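Local coordinates for protein NAD-dependent dehydrogenase (Rhizobium meliloti, PDB 4Z0P) that reduces glyoxylate and hydroxypyruvate with NADPH as the hydride donor, as a two-domain enzyme of the D-2-hydroxyacid dehydrogenase family, at residues 48-53 with 69-74; 10-15 with 292-297; 167-172 with 188-193. All blocks are in the same frame, centred on the assembly; numbering follows the deposited sequence.

In the fold
From the N terminus, strand 8-12 enters the five-stranded parallel sheet, and its far end opens the long loop that contact 2 closes when helix 290-305 packs back against it. Nested inside that loop, contact 1 closes a short beta-alpha-beta unit by pairing strands 50-54 and 69-72. The two touch: Val-52 and Asp-11 are joined through their backbones, and Val-297 packs on Phe-71, so helix 290-305, one side of contact 2, also covers a face of contact 1. Contact 3, also nested in contact 2 but following contact 1 in series, ties strand 165-169 of the seven-stranded nucleotide-binding sheet to helix 187-193, which packs against it, its centre about 35 Å from that of contact 1.

Contact 1 (48-53 with 69-74); sequences IDYAVV and VVFSGG. With OXD (oxalic acid), chain C.
Tyr-50 and Phe-71 lie side by side and point the same way from two neighbouring parallel strands, with Tyr-50 CD1 4.2 Å from Phe-71 CE2. Both side chains leave the sheet on the same face, and like first torsions set CG anti to the carbonyl carbon on each (chi1 -50° for Tyr-50, -64° for Phe-71), so that the two rings run alongside one another. Val-69 fills the corner between them: its CG2 comes to the edge of the tyrosine ring, 4.1 Å from Tyr-50 CE1, while its CG1 sits over one face of the phenylalanine ring, displaced toward the rim. On the opposite face of the sheet, Val-53 CG2 meets Val-70 CG1 at an oblique crossing. Val-52 returns to the aromatic side and lays CG1 4.1 Å from Phe-71 CB.

Beneath these side chains runs a regular parallel ladder. Val-69 N donates to Asp-49 O, Phe-71 N to Ala-51 O at 2.9 Å, and Val-53 N to Phe-71 O. The Ala-51 oxygen also lies in the plane of the Phe-71 ring, at its edge and 3.5 Å from Phe-71 CD2. Gly-73 N donates to Val-53 O at 2.9 Å, carrying the ladder one residue past the end of strand 69-72. One residue on, Gly-74 CA comes within 3.1 Å of O3 of the bound oxalate, a place where a side chain would collide with the ligand.

The strands belong to one beta-alpha-beta unit with helix 60-63 between them. Strand 8-12 flanks 50-54 and strand 91-92 flanks 69-72, while helix 290-305 covers the aromatic face, where the Tyr-50 hydroxyl is hydrogen-bonded to Glu-305.

Contact 2 (10-15 with 292-297); sequences VDLKFI and ALFVHV
Leu-293, in segment 292-297 of helix 290-305, is the first to meet the segment 10-15, and it does so through one methyl. Its side chain points toward the strand, with CG anti to the backbone N (chi1 178°). CD2 touches two partners: Leu-12 CD1 at 3.9 Å, tip to tip, and Phe-14 CE2, also at 3.9 Å. The second approach comes in at the edge of the phenylalanine ring, close to its plane. Leu-12 CB, from within the same segment, lies over one face of that ring, displaced toward the rim.

Phe-294 follows and reaches the strand with the far end of its ring. Its CZ lies 4.0 Å from Val-10 CG1, which arrives at the ring edge, and Val-10 CG2 stands almost as near. Its CE1 meets Leu-12 CD1 at 4.0 Å, so this one leucine methyl is shared between Leu-293 and Phe-294. Phe-27, and Ala-22 and Leu-23 of helix 16-23, also pack on the Phe-294 ring. A turn further on, Val-297 leans instead on Val-52 of the neighbouring strand 50-54.

No hydrogen bond crosses here, and the axes of strand 10-12 and of the helical segment 292-297 come no closer than 12.6 Å. Between these two segments the contact is purely apolar, methyls meeting methyls and ring atoms, and so depends on shape and burial rather than on direction.

Contact 3 (167-172 with 188-193); sequences IGWSRS and DAFLGR. With NDP (NADPH dihydro-nicotinamide-adenine-dinucleotide phosphate), chain H.
The nucleotide-binding domain has a Rossmann fold, and this contact joins its strand 165-169 to helix 187-193, with Phe-190 packed against the strand. CB of Trp-169 stands over the centre of the Phe-190 ring, 3.6 Å from the centroid and only 5° off the ring normal, a CH-pi contact. The indole leads away from the helix, its five-membered ring inclined at 36° to the phenyl plane. In Ile-167, chi1 of 59° sets CG1 between the backbone N and the carbonyl carbon, where CG1 packs on Phe-190 CD2 and CE2; Ile-167 CD1 lies 3.7 Å from Phe-190 CD2. Its other branch, CG2, lies over one face of the Arg-193 guanidinium, 3.8 Å from Arg-193 NH1, a group that forms a salt bridge to Glu-180 and a hydrogen bond to Tyr-182. An alanine in place of Phe-190 would probably open a gap beneath Trp-169 CB and Ile-167 CD1, leaving the strand less firmly seated on the helix.

As in other Rossmann dehydrogenases, the end of this second strand of the fold leads to the adenosine part of the cofactor. Trp-169 touches both helix and cofactor: its CB meets Phe-190, and its CH2 comes within 3.4 Å of C2A of the NADPH adenine; NE1 is hydrogen-bonded to Ala-184 O. Beyond it, the Arg-171 guanidinium has N6A of the adenine over one face, offset toward the rim, and Arg-171 NH2 is hydrogen-bonded to Tyr-320. The 2'-phosphate, which distinguishes NADPH from NADH, is gripped by Ser-172 twice through one oxygen: Ser-172 OG reaches NDP O2X at 2.8 Å, and Ser-172 N donates to the same O2X at 3.2 Å. Ser-170 OG donates to Ser-172 O at 2.7 Å, a bond within the same loop.

Contact 1 (48-53 with 69-74)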
loop_
_atom_site.group_PDB
_atom_site.type_symbol
_atom_site.label_atom_id
_atom_site.label_comp_id
_atom_site.label_asym_id
_atom_site.label_seq_id
_atom_site.Cartn_x
_atom_site.Cartn_y
_atom_site.Cartn_z
ATOM N N ILE A 48 -35.049 22.330 17.877
ATOM C CA ILE A 48 -33.715 21.774 17.988
ATOM C C ILE A 48 -32.835 22.387 16.899
ATOM O O ILE A 48 -33.231 22.447 15.733
ATOM C CB ILE A 48 -33.747 20.232 17.863
ATOM C CG1 ILE A 48 -34.543 19.643 19.038
ATOM C CG2 ILE A 48 -32.322 19.673 17.800
ATOM C CD1 ILE A 48 -34.769 18.158 18.927
ATOM N N ASP A 49 -31.641 22.819 17.296
ATOM C CA ASP A 49 -30.778 23.637 16.442
ATOM C C ASP A 49 -29.819 22.856 15.540
ATOM O O ASP A 49 -29.383 23.388 14.512
ATOM C CB ASP A 49 -29.937 24.583 17.284
ATOM C CG ASP A 49 -30.738 25.669 17.986
ATOM O OD1 ASP A 49 -31.964 25.800 17.813
ATOM O OD2 ASP A 49 -30.081 26.376 18.754
ATOM N N TYR A 50 -29.446 21.626 15.921
ATOM C CA TYR A 50 -28.339 20.930 15.268
ATOM C C TYR A 50 -28.696 19.478 14.973
ATOM O O TYR A 50 -29.342 18.814 15.791
ATOM C CB TYR A 50 -27.107 20.926 16.181
ATOM C CG TYR A 50 -26.748 22.276 16.726
ATOM C CD1 TYR A 50 -26.440 23.322 15.871
ATOM C CD2 TYR A 50 -26.708 22.523 18.109
ATOM C CE1 TYR A 50 -26.118 24.576 16.361
ATOM C CE2 TYR A 50 -26.382 23.783 18.602
ATOM C CZ TYR A 50 -26.093 24.809 17.718
ATOM O OH TYR A 50 -25.771 26.081 18.177
ATOM N N ALA A 51 -28.288 19.009 13.791
ATOM C CA ALA A 51 -28.436 17.600 13.389
ATOM C C ALA A 51 -27.184 17.162 12.664
ATOM O O ALA A 51 -26.584 17.965 11.932
ATOM C CB ALA A 51 -29.629 17.436 12.497
ATOM N N VAL A 52 -26.767 15.922 12.924
ATOM C CA VAL A 52 -25.639 15.271 12.261
ATOM C C VAL A 52 -26.202 14.085 11.510
ATOM O O VAL A 52 -26.828 13.211 12.124
ATOM C CB VAL A 52 -24.561 14.772 13.263
ATOM C CG1 VAL A 52 -23.274 14.441 12.488
ATOM C CG2 VAL A 52 -24.304 15.787 14.346
ATOM N N VAL A 53 -26.082 14.100 10.177
ATOM C CA VAL A 53 -26.930 13.239 9.333
ATOM C C VAL A 53 -26.114 12.497 8.277
ATOM O O VAL A 53 -25.156 13.038 7.713
ATOM C CB VAL A 53 -28.081 14.027 8.683
ATOM C CG1 VAL A 53 -28.940 14.692 9.768
ATOM C CG2 VAL A 53 -27.592 15.039 7.640
ATOM N N VAL A 69 -27.982 24.695 11.953
ATOM C CA VAL A 69 -26.836 24.161 11.200
ATOM C C VAL A 69 -27.064 22.667 11.005
ATOM O O VAL A 69 -27.468 21.972 11.936
ATOM C CB VAL A 69 -25.488 24.327 11.946
ATOM C CG1 VAL A 69 -24.307 23.962 11.037
ATOM C CG2 VAL A 69 -25.310 25.732 12.490
ATOM N N VAL A 70 -26.808 22.206 9.787
ATOM C CA VAL A 70 -26.844 20.805 9.418
ATOM C C VAL A 70 -25.414 20.326 9.232
ATOM O O VAL A 70 -24.613 20.970 8.550
ATOM C CB VAL A 70 -27.668 20.601 8.153
ATOM C CG1 VAL A 70 -27.746 19.125 7.792
ATOM C CG2 VAL A 70 -29.067 21.154 8.341
ATOM N N PHE A 71 -25.079 19.200 9.847
ATOM C CA PHE A 71 -23.752 18.611 9.746
ATOM C C PHE A 71 -23.835 17.296 9.000
ATOM O O PHE A 71 -24.550 16.419 9.422
ATOM C CB PHE A 71 -23.175 18.343 11.128
ATOM C CG PHE A 71 -22.954 19.591 11.922
ATOM C CD1 PHE A 71 -21.774 20.295 11.791
ATOM C CD2 PHE A 71 -23.927 20.066 12.782
ATOM C CE1 PHE A 71 -21.567 21.471 12.495
ATOM C CE2 PHE A 71 -23.708 21.240 13.523
ATOM C CZ PHE A 71 -22.513 21.926 13.366
ATOM N N SER A 72 -23.114 17.187 7.896
ATOM C CA SER A 72 -22.978 15.892 7.228
ATOM C C SER A 72 -22.047 14.975 8.018
ATOM O O SER A 72 -20.983 15.386 8.476
ATOM C CB SER A 72 -22.414 16.078 5.807
ATOM O OG SER A 72 -22.307 14.817 5.154
ATOM N N GLY A 73 -22.408 13.704 8.094
ATOM C CA GLY A 73 -21.512 12.688 8.633
ATOM C C GLY A 73 -20.350 12.280 7.742
ATOM O O GLY A 73 -19.462 11.512 8.184
ATOM N N GLY A 74 -20.337 12.777 6.501
ATOM C CA GLY A 74 -19.288 12.466 5.536
ATOM C C GLY A 74 -18.764 13.721 4.879
ATOM O O GLY A 74 -19.278 14.834 5.078
HETATM C C1 OXD C . -18.123 10.441 2.602
HETATM C C2 OXD C . -18.411 9.059 2.236
HETATM O O3 OXD C . -17.493 10.699 3.659
HETATM O O4 OXD C . -18.560 8.207 3.126
HETATM O O5 OXD C . -18.536 11.341 1.840
HETATM O O6 OXD C . -18.513 8.751 1.040
#

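Contact 2 (10-15 with 292-297)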
loop_
_atom_site.group_PDB
_atom_site.type_symbol
_atom_site.label_atom_id
_atom_site.label_comp_id
_atom_site.label_asym_id
_atom_site.label_seq_id
_atom_site.Cartn_x
_atom_site.Cartn_y
_atom_site.Cartn_z
ATOM N N VAL A 10 -28.870 13.004 16.082
ATOM C CA VAL A 10 -27.906 12.115 15.417
ATOM C C VAL A 10 -28.736 11.121 14.578
ATOM O O VAL A 10 -29.515 10.327 15.112
ATOM C CB VAL A 10 -27.013 11.386 16.437
ATOM C CG1 VAL A 10 -26.098 10.384 15.736
ATOM C CG2 VAL A 10 -26.176 12.394 17.226
ATOM N N ASP A 11 -28.580 11.204 13.252
ATOM C CA ASP A 11 -29.277 10.307 12.316
ATOM C C ASP A 11 -28.274 9.814 11.284
ATOM O O ASP A 11 -28.239 10.301 10.147
ATOM C CB ASP A 11 -30.454 11.010 11.645
ATOM C CG ASP A 11 -31.302 10.088 10.833
ATOM O OD1 ASP A 11 -31.180 8.863 10.925
ATOM O OD2 ASP A 11 -32.132 10.594 10.075
ATOM N N LEU A 12 -27.468 8.839 11.706
ATOM C CA LEU A 12 -26.323 8.371 10.948
ATOM C C LEU A 12 -26.449 6.919 10.593
ATOM O O LEU A 12 -26.398 6.075 11.484
ATOM C CB LEU A 12 -25.056 8.514 11.798
ATOM C CG LEU A 12 -24.628 9.934 12.155
ATOM C CD1 LEU A 12 -23.472 9.909 13.155
ATOM C CD2 LEU A 12 -24.252 10.699 10.916
ATOM N N LYS A 13 -26.532 6.614 9.293
ATOM C CA LYS A 13 -26.606 5.231 8.858
ATOM C C LYS A 13 -25.187 4.692 8.736
ATOM O O LYS A 13 -24.685 4.483 7.641
ATOM C CB LYS A 13 -27.380 5.099 7.550
ATOM C CG LYS A 13 -27.743 3.690 7.147
ATOM C CD LYS A 13 -28.991 3.689 6.257
ATOM C CE LYS A 13 -29.279 2.324 5.641
ATOM N NZ LYS A 13 -28.527 2.107 4.374
ATOM N N PHE A 14 -24.551 4.502 9.888
ATOM C CA PHE A 14 -23.215 3.945 10.016
ATOM C C PHE A 14 -23.380 2.612 10.753
ATOM O O PHE A 14 -24.489 2.242 11.154
ATOM C CB PHE A 14 -22.343 4.852 10.896
ATOM C CG PHE A 14 -21.957 6.169 10.284
ATOM C CD1 PHE A 14 -22.104 6.459 8.928
ATOM C CD2 PHE A 14 -21.372 7.122 11.102
ATOM C CE1 PHE A 14 -21.697 7.688 8.426
ATOM C CE2 PHE A 14 -20.976 8.343 10.596
ATOM C CZ PHE A 14 -21.153 8.635 9.274
ATOM N N ILE A 15 -22.273 1.916 10.983
ATOM C CA ILE A 15 -22.306 0.691 11.805
ATOM C C ILE A 15 -22.836 1.056 13.200
ATOM O O ILE A 15 -22.268 1.931 13.880
ATOM C CB ILE A 15 -20.909 0.024 11.852
ATOM C CG1 ILE A 15 -20.554 -0.529 10.467
ATOM C CG2 ILE A 15 -20.879 -1.099 12.872
ATOM C CD1 ILE A 15 -19.084 -0.836 10.263
ATOM N N ALA A 292 -14.430 11.143 16.179
ATOM C CA ALA A 292 -13.833 12.312 15.546
ATOM C C ALA A 292 -14.908 13.222 14.921
ATOM O O ALA A 292 -14.806 14.443 14.997
ATOM C CB ALA A 292 -12.780 11.888 14.503
ATOM N N LEU A 293 -15.922 12.618 14.310
ATOM C CA LEU A 293 -17.075 13.345 13.798
ATOM C C LEU A 293 -17.744 14.177 14.880
ATOM O O LEU A 293 -17.984 15.373 14.689
ATOM C CB LEU A 293 -18.074 12.370 13.177
ATOM C CG LEU A 293 -19.359 12.998 12.643
ATOM C CD1 LEU A 293 -19.105 13.986 11.512
ATOM C CD2 LEU A 293 -20.277 11.849 12.215
ATOM N N PHE A 294 -18.006 13.570 16.033
ATOM C CA PHE A 294 -18.651 14.295 17.122
ATOM C C PHE A 294 -17.752 15.403 17.706
ATOM O O PHE A 294 -18.245 16.480 18.015
ATOM C CB PHE A 294 -19.124 13.355 18.233
ATOM C CG PHE A 294 -20.249 12.436 17.841
ATOM C CD1 PHE A 294 -21.080 12.686 16.720
ATOM C CD2 PHE A 294 -20.542 11.350 18.648
ATOM C CE1 PHE A 294 -22.126 11.832 16.410
ATOM C CE2 PHE A 294 -21.598 10.492 18.334
ATOM C CZ PHE A 294 -22.380 10.739 17.211
ATOM N N VAL A 295 -16.445 15.168 17.784
ATOM C CA VAL A 295 -15.521 16.240 18.213
ATOM C C VAL A 295 -15.589 17.428 17.243
ATOM O O VAL A 295 -15.656 18.595 17.662
ATOM C CB VAL A 295 -14.080 15.705 18.353
ATOM C CG1 VAL A 295 -13.064 16.846 18.484
ATOM C CG2 VAL A 295 -14.004 14.776 19.552
ATOM N N HIS A 296 -15.570 17.114 15.946
ATOM C CA HIS A 296 -15.702 18.118 14.879
ATOM C C HIS A 296 -17.004 18.910 14.992
ATOM O O HIS A 296 -16.983 20.137 14.954
ATOM C CB HIS A 296 -15.536 17.435 13.510
ATOM C CG HIS A 296 -16.314 18.049 12.386
ATOM N ND1 HIS A 296 -15.818 19.074 11.606
ATOM C CD2 HIS A 296 -17.515 17.714 11.852
ATOM C CE1 HIS A 296 -16.692 19.359 10.655
ATOM N NE2 HIS A 296 -17.733 18.556 10.790
ATOM N N VAL A 297 -18.119 18.206 15.190
ATOM C CA VAL A 297 -19.411 18.872 15.332
ATOM C C VAL A 297 -19.423 19.756 16.585
ATOM O O VAL A 297 -19.881 20.910 16.523
ATOM C CB VAL A 297 -20.591 17.879 15.343
ATOM C CG1 VAL A 297 -21.917 18.593 15.613
ATOM C CG2 VAL A 297 -20.696 17.155 14.005
#

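Contact 3 (167-172 with 188-193)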
loop_
_atom_site.group_PDB
_atom_site.type_symbol
_atom_site.label_atom_id
_atom_site.label_comp_id
_atom_site.label_asym_id
_atom_site.label_seq_id
_atom_site.Cartn_x
_atom_site.Cartn_y
_atom_site.Cartn_z
ATOM N N ILE A 167 0.604 13.422 -10.829
ATOM C CA ILE A 167 0.067 14.669 -11.346
ATOM C C ILE A 167 -1.395 14.791 -10.915
ATOM O O ILE A 167 -2.046 13.795 -10.640
ATOM C CB ILE A 167 0.202 14.770 -12.888
ATOM C CG1 ILE A 167 -0.532 13.615 -13.608
ATOM C CG2 ILE A 167 1.667 14.788 -13.271
ATOM C CD1 ILE A 167 -0.444 13.641 -15.119
ATOM N N GLY A 168 -1.903 16.019 -10.940
ATOM C CA GLY A 168 -3.263 16.300 -10.471
ATOM C C GLY A 168 -4.058 17.167 -11.426
ATOM O O GLY A 168 -3.488 17.949 -12.185
ATOM N N TRP A 169 -5.382 17.028 -11.344
ATOM C CA TRP A 169 -6.301 17.829 -12.149
ATOM C C TRP A 169 -7.475 18.272 -11.303
ATOM O O TRP A 169 -8.001 17.508 -10.491
ATOM C CB TRP A 169 -6.782 17.019 -13.351
ATOM C CG TRP A 169 -7.778 17.712 -14.217
ATOM C CD1 TRP A 169 -7.514 18.540 -15.274
ATOM C CD2 TRP A 169 -9.212 17.638 -14.121
ATOM N NE1 TRP A 169 -8.691 18.975 -15.848
ATOM C CE2 TRP A 169 -9.743 18.451 -15.143
ATOM C CE3 TRP A 169 -10.095 16.971 -13.267
ATOM C CZ2 TRP A 169 -11.133 18.580 -15.363
ATOM C CZ3 TRP A 169 -11.469 17.116 -13.468
ATOM C CH2 TRP A 169 -11.975 17.918 -14.502
ATOM N N SER A 170 -7.889 19.524 -11.505
ATOM C CA SER A 170 -9.127 20.028 -10.894
ATOM C C SER A 170 -9.558 21.233 -11.691
ATOM O O SER A 170 -8.906 21.591 -12.678
ATOM C CB SER A 170 -8.921 20.346 -9.407
ATOM O OG SER A 170 -7.874 21.287 -9.229
ATOM N N ARG A 171 -10.641 21.872 -11.278
ATOM C CA ARG A 171 -11.185 22.971 -12.084
ATOM C C ARG A 171 -10.219 24.137 -12.137
ATOM O O ARG A 171 -9.893 24.637 -13.223
ATOM C CB ARG A 171 -12.554 23.391 -11.557
ATOM C CG ARG A 171 -13.216 24.472 -12.403
ATOM C CD ARG A 171 -14.724 24.298 -12.484
ATOM N NE ARG A 171 -15.325 24.113 -11.169
ATOM C CZ ARG A 171 -16.599 23.787 -10.960
ATOM N NH1 ARG A 171 -17.450 23.611 -11.979
ATOM N NH2 ARG A 171 -17.030 23.642 -9.713
ATOM N N SER A 172 -9.777 24.580 -10.966
ATOM C CA SER A 172 -8.716 25.577 -10.878
ATOM C C SER A 172 -7.398 24.851 -10.645
ATOM O O SER A 172 -7.380 23.736 -10.121
ATOM C CB SER A 172 -9.000 26.587 -9.755
ATOM O OG SER A 172 -9.403 25.945 -8.552
ATOM N N ASP A 188 -7.137 16.925 -21.147
ATOM C CA ASP A 188 -6.608 15.984 -22.144
ATOM C C ASP A 188 -5.104 15.741 -22.034
ATOM O O ASP A 188 -4.639 14.590 -22.178
ATOM C CB ASP A 188 -7.048 16.386 -23.557
ATOM C CG ASP A 188 -8.523 16.032 -23.834
ATOM O OD1 ASP A 188 -9.254 15.548 -22.930
ATOM O OD2 ASP A 188 -8.956 16.236 -24.974
ATOM N N ALA A 189 -4.337 16.792 -21.754
ATOM C CA ALA A 189 -2.891 16.648 -21.571
ATOM C C ALA A 189 -2.599 15.793 -20.334
ATOM O O ALA A 189 -1.726 14.913 -20.351
ATOM C CB ALA A 189 -2.244 18.016 -21.450
ATOM N N PHE A 190 -3.342 16.065 -19.263
ATOM C CA PHE A 190 -3.274 15.284 -18.029
ATOM C C PHE A 190 -3.595 13.804 -18.260
ATOM O O PHE A 190 -2.828 12.942 -17.843
ATOM C CB PHE A 190 -4.170 15.938 -16.957
ATOM C CG PHE A 190 -4.595 15.023 -15.839
ATOM C CD1 PHE A 190 -5.740 14.263 -15.961
ATOM C CD2 PHE A 190 -3.900 14.981 -14.636
ATOM C CE1 PHE A 190 -6.141 13.419 -14.928
ATOM C CE2 PHE A 190 -4.321 14.158 -13.594
ATOM C CZ PHE A 190 -5.438 13.372 -13.746
ATOM N N LEU A 191 -4.693 13.510 -18.947
ATOM C CA LEU A 191 -5.083 12.111 -19.208
ATOM C C LEU A 191 -4.021 11.374 -20.008
ATOM O O LEU A 191 -3.686 10.234 -19.685
ATOM C CB LEU A 191 -6.419 12.052 -19.951
ATOM C CG LEU A 191 -7.634 12.541 -19.170
ATOM C CD1 LEU A 191 -8.823 12.709 -20.104
ATOM C CD2 LEU A 191 -7.992 11.594 -18.024
ATOM N N GLY A 192 -3.466 12.025 -21.033
ATOM C CA GLY A 192 -2.483 11.388 -21.894
ATOM C C GLY A 192 -1.188 10.998 -21.204
ATOM O O GLY A 192 -0.462 10.144 -21.701
ATOM N N ARG A 193 -0.909 11.608 -20.051
ATOM C CA ARG A 193 0.245 11.259 -19.218
ATOM C C ARG A 193 -0.058 10.223 -18.131
ATOM O O ARG A 193 0.873 9.715 -17.511
ATOM C CB ARG A 193 0.755 12.497 -18.495
ATOM C CG ARG A 193 1.378 13.529 -19.398
ATOM C CD ARG A 193 1.881 14.691 -18.560
ATOM N NE ARG A 193 2.956 14.287 -17.658
ATOM C CZ ARG A 193 3.501 15.061 -16.720
ATOM N NH1 ARG A 193 3.062 16.296 -16.508
ATOM N NH2 ARG A 193 4.489 14.599 -15.972
HETATM P PA NDP H . -12.908 18.821 -1.705
HETATM O O1A NDP H . -14.104 19.751 -1.843
HETATM O O2A NDP H . -11.837 19.214 -0.744
HETATM O O5B NDP H . -12.276 18.696 -3.152
HETATM C C5B NDP H . -13.031 18.542 -4.335
HETATM C C4B NDP H . -12.102 18.712 -5.506
HETATM O O4B NDP H . -12.844 18.386 -6.678
HETATM C C3B NDP H . -11.588 20.138 -5.697
HETATM O O3B NDP H . -10.245 20.054 -6.162
HETATM C C2B NDP H . -12.496 20.686 -6.777
HETATM O O2B NDP H . -11.927 21.705 -7.576
HETATM C C1B NDP H . -12.686 19.444 -7.608
HETATM N N9A NDP H . -13.869 19.592 -8.473
HETATM C C8A NDP H . -15.175 19.668 -8.149
HETATM N N7A NDP H . -15.970 19.799 -9.187
HETATM C C5A NDP H . -15.117 19.808 -10.254
HETATM C C6A NDP H . -15.318 19.942 -11.643
HETATM N N6A NDP H . -16.547 20.069 -12.194
HETATM N N1A NDP H . -14.228 19.916 -12.460
HETATM C C2A NDP H . -13.011 19.788 -11.910
HETATM N N3A NDP H . -12.701 19.665 -10.616
HETATM C C4A NDP H . -13.812 19.672 -9.834
HETATM O O3 NDP H . -13.563 17.378 -1.388
HETATM P PN NDP H . -12.752 16.207 -0.610
HETATM O O1N NDP H . -11.395 16.035 -1.204
HETATM O O2N NDP H . -12.881 16.382 0.862
HETATM O O5D NDP H . -13.724 14.999 -0.969
HETATM C C5D NDP H . -13.875 14.611 -2.320
HETATM C C4D NDP H . -15.006 13.605 -2.468
HETATM O O4D NDP H . -14.591 12.315 -2.012
HETATM C C3D NDP H . -16.262 13.861 -1.646
HETATM O O3D NDP H . -17.092 14.857 -2.278
HETATM C C2D NDP H . -16.956 12.517 -1.557
HETATM O O2D NDP H . -17.882 12.352 -2.646
HETATM C C1D NDP H . -15.759 11.551 -1.759
HETATM N N1N NDP H . -15.523 10.690 -0.598
HETATM C C2N NDP H . -15.655 9.310 -0.694
HETATM C C3N NDP H . -15.421 8.489 0.368
HETATM C C7N NDP H . -15.405 6.994 0.260
HETATM O O7N NDP H . -15.458 6.333 1.317
HETATM N N7N NDP H . -15.356 6.417 -0.921
HETATM C C4N NDP H . -15.076 9.086 1.682
HETATM C C5N NDP H . -14.976 10.567 1.698
HETATM C C6N NDP H . -15.166 11.297 0.615
HETATM P P2B NDP H . -11.728 23.198 -7.006
HETATM O O1X NDP H . -10.586 23.063 -6.032
HETATM O O2X NDP H . -11.355 23.961 -8.264
HETATM O O3X NDP H . -13.015 23.604 -6.391
#